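Local coordinates for protein protease (Helicobacter pylori, PDB 5EUF) that probably acts as a zinc-dependent M16-family protease and virulence factor, cleaving the cytoplasmic domain of human junctional adhesion molecule A to weaken the gastric epithelial barrier, at residues Y4-H8 / F358-L362; L17-P23 / A192-G198. One frame throughout, in Å; residues are numbered along the deposited sequence.

Interaction 1: residues Y4-H8 / F358-L362; sequences YLPKH and FISNL
The modelled N-terminus of the chain, residues 4-8, runs as an extended loop past the C-terminal end of helix 344-361. Leu5, Pro6 and Lys7 have phi between -50° and -70° and psi between 131° and 159°, which is polyproline-like. The backbones stay well separated: the CA atoms of Leu5 and Leu362 are 7.6 Å apart, and those of Tyr4 and Ile359 are 9.0 Å. Side chains fill the gap.

Phe358 is still helical. The CA-to-CB bond of Phe358 points toward the loop, and with chi1 t the ring edge meets Leu5: CZ of Phe358 lies 3.6 Å from CD1 of Leu5. CE2 of Phe358 is 4.4 Å from CB of Tyr4. The chain then turns through Ile359, Ser360 and Asn361, and Leu362 N donates a hydrogen bond of 3.2 Å to Phe358 O. This brings Leu362 beside Phe358, facing the loop. Leu362 is an m,t rotamer. Its CD1 sits 3.8 Å from CD2 of Tyr4, near the plane of that ring, and 3.7 Å from O of Tyr4. Its CD2 packs 3.7 Å from CD of Pro6 and 4.4 Å from CD1 of Leu5. Leu5 also touches Leu384 and Thr385 of helix 381-385.

This is surface packing between the N-terminal segment leading into strand 9-12 and the end of helix 344-361, 350 residues later in an M16-family chain. It buries 235 Å². Tyr4 is poorly ordered and touches a crystal neighbour. Apolar side chains meet without hydrogen bonds or salt bridges between the segments, so the contact rests on hydrophobic packing with little directional constraint.

Interaction 2: residues L17-P23 / A192-G198; sequences LQVVSVP and AIVLVVG
Leu17 lies over the start of the neighbouring strand, with CD1 3.6 Å from CB of Ala192 and CD2 3.7 Å from CG2 of Val194. Strands 18-23 and 192-198 run parallel; their segment axes approach to 4.8 Å at 14°. Both have ordinary strand angles except Gly198 (phi/psi 141°/-150°). The register runs from Gln18-Ile193 to Pro23-Gly198. Hydrogen bonds run Val194 N to Gln18 O, Val196 N to Val20 O and Val22 N to Val196 O (each 2.8 Å), Val20 N to Val194 O (2.9 Å), Gly198 N to Val22 O (3.2 Å) and, weakly, Gln18 N to Ala192 O (3.4 Å). This is the parallel pair within the mixed sheet of an M16 peptidase domain. Strand 9-12 flanks 18-23; strand 30-37 flanks 192-198. Val20, Val22, Leu195 and Val197 face helix 365-376. Leu195 is t,p, so its CD1 lies 3.6 Å from CG1 of Val20 and 3.8 Å from CG2 of Val22. Val19 packs on helix 202-213, Val194 and Val196 on helix 102-113. Ser21 OG hydrogen-bonds to Ser202 OG.

The two contacts have centres about 16 Å apart. Both segments of interaction 2 fall in sequence between the two segments of interaction 1. The order is 4-8, 17-23, 192-198, 358-362. They also touch: CB of His8 is 3.5 Å from O of Ser21, and CB of Pro6 is 3.8 Å from CG1 of Val22. The tail of interaction 1 leads into strand 9-12, which pairs with strand 18-23 of interaction 2. Helix 365-376, which follows 358-362, packs on the sheet face of Val20 and Leu195. So late helices pack on the sheet that contains strands 18-23 and 192-198, next to the N-terminal segment.

Interaction 1: residues Y4-H8 / F358-L362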
# COMPACT_ATOMS: atom_id res chain seq x y z
N TYR B 4 -30.30 -23.37 21.45
CA TYR B 4 -30.07 -22.67 22.71
C TYR B 4 -29.80 -21.19 22.46
O TYR B 4 -30.01 -20.35 23.34
CB TYR B 4 -28.91 -23.30 23.48
CG TYR B 4 -29.21 -23.54 24.94
CD1 TYR B 4 -30.03 -24.58 25.34
CD2 TYR B 4 -28.66 -22.72 25.92
CE1 TYR B 4 -30.31 -24.81 26.67
CE2 TYR B 4 -28.94 -22.94 27.26
CZ TYR B 4 -29.76 -23.98 27.63
OH TYR B 4 -30.03 -24.20 28.96
N LEU B 5 -29.33 -20.87 21.26
CA LEU B 5 -29.09 -19.49 20.86
C LEU B 5 -30.42 -18.76 20.68
O LEU B 5 -31.32 -19.28 20.03
CB LEU B 5 -28.27 -19.44 19.56
CG LEU B 5 -27.63 -18.10 19.17
CD1 LEU B 5 -26.48 -17.76 20.11
CD2 LEU B 5 -27.16 -18.11 17.72
N PRO B 6 -30.53 -17.55 21.26
CA PRO B 6 -31.76 -16.75 21.24
C PRO B 6 -32.37 -16.59 19.86
O PRO B 6 -31.67 -16.25 18.90
CB PRO B 6 -31.29 -15.39 21.77
CG PRO B 6 -30.16 -15.72 22.66
CD PRO B 6 -29.46 -16.89 22.01
N LYS B 7 -33.68 -16.83 19.75
CA LYS B 7 -34.39 -16.61 18.50
C LYS B 7 -34.45 -15.11 18.20
O LYS B 7 -34.29 -14.29 19.10
CB LYS B 7 -35.80 -17.20 18.58
N HIS B 8 -34.67 -14.77 16.94
CA HIS B 8 -34.71 -13.37 16.53
C HIS B 8 -35.75 -13.13 15.45
O HIS B 8 -36.26 -14.07 14.84
CB HIS B 8 -33.33 -12.93 16.03
CG HIS B 8 -32.97 -13.51 14.70
ND1 HIS B 8 -32.54 -14.81 14.55
CD2 HIS B 8 -32.98 -12.97 13.46
CE1 HIS B 8 -32.30 -15.04 13.27
NE2 HIS B 8 -32.56 -13.94 12.59
N PHE B 358 -20.32 -19.40 26.75
CA PHE B 358 -21.52 -19.26 25.93
C PHE B 358 -22.75 -19.00 26.79
O PHE B 358 -23.50 -18.06 26.54
CB PHE B 358 -21.73 -20.50 25.07
CG PHE B 358 -22.88 -20.39 24.11
CD1 PHE B 358 -22.78 -19.59 22.98
CD2 PHE B 358 -24.06 -21.07 24.35
CE1 PHE B 358 -23.84 -19.48 22.10
CE2 PHE B 358 -25.12 -20.97 23.47
CZ PHE B 358 -25.01 -20.17 22.34
N ILE B 359 -22.97 -19.84 27.80
CA ILE B 359 -24.12 -19.67 28.69
C ILE B 359 -24.01 -18.39 29.51
O ILE B 359 -25.02 -17.82 29.92
CB ILE B 359 -24.28 -20.88 29.64
CG1 ILE B 359 -23.03 -21.07 30.50
CG2 ILE B 359 -24.60 -22.14 28.86
CD1 ILE B 359 -23.08 -22.28 31.41
N SER B 360 -22.78 -17.93 29.75
CA SER B 360 -22.56 -16.68 30.47
C SER B 360 -22.95 -15.49 29.60
O SER B 360 -23.40 -14.46 30.11
CB SER B 360 -21.10 -16.56 30.91
N ASN B 361 -22.79 -15.65 28.29
CA ASN B 361 -23.10 -14.59 27.34
C ASN B 361 -24.60 -14.42 27.10
O ASN B 361 -25.06 -13.32 26.81
CB ASN B 361 -22.39 -14.84 26.01
CG ASN B 361 -20.90 -14.60 26.09
OD1 ASN B 361 -20.42 -13.90 26.98
ND2 ASN B 361 -20.16 -15.17 25.15
N LEU B 362 -25.35 -15.51 27.21
CA LEU B 362 -26.78 -15.48 26.95
C LEU B 362 -27.52 -14.70 28.03
O LEU B 362 -28.70 -14.35 27.87
CB LEU B 362 -27.35 -16.90 26.86
CG LEU B 362 -26.73 -17.79 25.78
CD1 LEU B 362 -27.47 -19.12 25.70
CD2 LEU B 362 -26.72 -17.09 24.44

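Interaction 2: residues L17-P23 / A192-G198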
# COMPACT_ATOMS: atom_id res chain seq x y z
N LEU B 17 -32.72 -0.51 5.10
CA LEU B 17 -32.23 -0.66 6.47
C LEU B 17 -32.75 -1.95 7.09
O LEU B 17 -33.96 -2.22 7.08
CB LEU B 17 -32.65 0.53 7.33
CG LEU B 17 -32.14 0.46 8.78
CD1 LEU B 17 -30.82 1.19 8.92
CD2 LEU B 17 -33.17 1.00 9.76
N GLN B 18 -31.84 -2.75 7.63
CA GLN B 18 -32.22 -4.00 8.28
C GLN B 18 -32.43 -3.77 9.78
O GLN B 18 -31.62 -3.11 10.43
CB GLN B 18 -31.15 -5.07 8.05
CG GLN B 18 -31.50 -6.43 8.65
CD GLN B 18 -30.50 -7.50 8.27
OE1 GLN B 18 -29.44 -7.21 7.72
NE2 GLN B 18 -30.84 -8.75 8.57
N VAL B 19 -33.51 -4.32 10.31
CA VAL B 19 -33.81 -4.20 11.73
C VAL B 19 -33.88 -5.57 12.38
O VAL B 19 -34.70 -6.40 12.00
CB VAL B 19 -35.14 -3.45 11.97
CG1 VAL B 19 -35.24 -3.01 13.42
CG2 VAL B 19 -35.26 -2.26 11.04
N VAL B 20 -33.02 -5.80 13.36
CA VAL B 20 -32.96 -7.10 14.03
C VAL B 20 -33.27 -6.97 15.51
O VAL B 20 -32.59 -6.25 16.25
CB VAL B 20 -31.58 -7.76 13.86
CG1 VAL B 20 -31.56 -9.12 14.54
CG2 VAL B 20 -31.22 -7.89 12.38
N SER B 21 -34.31 -7.69 15.94
CA SER B 21 -34.71 -7.71 17.34
C SER B 21 -34.38 -9.05 17.98
O SER B 21 -34.78 -10.10 17.48
CB SER B 21 -36.21 -7.42 17.46
OG SER B 21 -36.68 -7.65 18.78
N VAL B 22 -33.63 -9.02 19.08
CA VAL B 22 -33.27 -10.24 19.79
C VAL B 22 -33.77 -10.18 21.24
O VAL B 22 -33.03 -9.78 22.14
CB VAL B 22 -31.75 -10.48 19.78
CG1 VAL B 22 -31.43 -11.90 20.24
CG2 VAL B 22 -31.18 -10.23 18.40
N PRO B 23 -35.03 -10.57 21.46
CA PRO B 23 -35.65 -10.51 22.79
C PRO B 23 -34.97 -11.43 23.79
O PRO B 23 -34.47 -12.49 23.43
CB PRO B 23 -37.09 -10.96 22.53
CG PRO B 23 -37.32 -10.74 21.08
CD PRO B 23 -36.00 -11.00 20.43
N ALA B 192 -26.79 0.12 6.52
CA ALA B 192 -26.83 0.14 7.98
C ALA B 192 -27.78 -0.92 8.56
O ALA B 192 -28.73 -1.34 7.91
CB ALA B 192 -27.23 1.52 8.48
N ILE B 193 -27.49 -1.33 9.79
CA ILE B 193 -28.31 -2.31 10.51
C ILE B 193 -28.62 -1.82 11.92
O ILE B 193 -27.71 -1.48 12.67
CB ILE B 193 -27.61 -3.68 10.61
CG1 ILE B 193 -27.34 -4.26 9.23
CG2 ILE B 193 -28.45 -4.64 11.45
CD1 ILE B 193 -26.55 -5.56 9.26
N VAL B 194 -29.90 -1.79 12.27
CA VAL B 194 -30.31 -1.43 13.62
C VAL B 194 -30.64 -2.70 14.41
O VAL B 194 -31.59 -3.41 14.10
CB VAL B 194 -31.53 -0.49 13.62
CG1 VAL B 194 -31.98 -0.20 15.05
CG2 VAL B 194 -31.19 0.81 12.90
N LEU B 195 -29.83 -2.96 15.43
CA LEU B 195 -29.95 -4.18 16.23
C LEU B 195 -30.35 -3.85 17.66
O LEU B 195 -29.72 -3.02 18.31
CB LEU B 195 -28.63 -4.95 16.21
CG LEU B 195 -28.46 -6.14 17.15
CD1 LEU B 195 -29.35 -7.30 16.73
CD2 LEU B 195 -27.00 -6.58 17.19
N VAL B 196 -31.41 -4.50 18.14
CA VAL B 196 -31.86 -4.30 19.52
C VAL B 196 -31.93 -5.62 20.28
O VAL B 196 -32.66 -6.53 19.89
CB VAL B 196 -33.25 -3.61 19.56
CG1 VAL B 196 -33.73 -3.49 20.99
CG2 VAL B 196 -33.19 -2.24 18.88
N VAL B 197 -31.16 -5.71 21.36
CA VAL B 197 -31.08 -6.93 22.15
C VAL B 197 -31.40 -6.64 23.62
O VAL B 197 -30.95 -5.65 24.18
CB VAL B 197 -29.67 -7.56 22.05
CG1 VAL B 197 -29.59 -8.85 22.86
CG2 VAL B 197 -29.29 -7.83 20.60
N GLY B 198 -32.19 -7.52 24.23
CA GLY B 198 -32.52 -7.38 25.64
C GLY B 198 -33.96 -7.72 25.97
O GLY B 198 -34.57 -8.56 25.31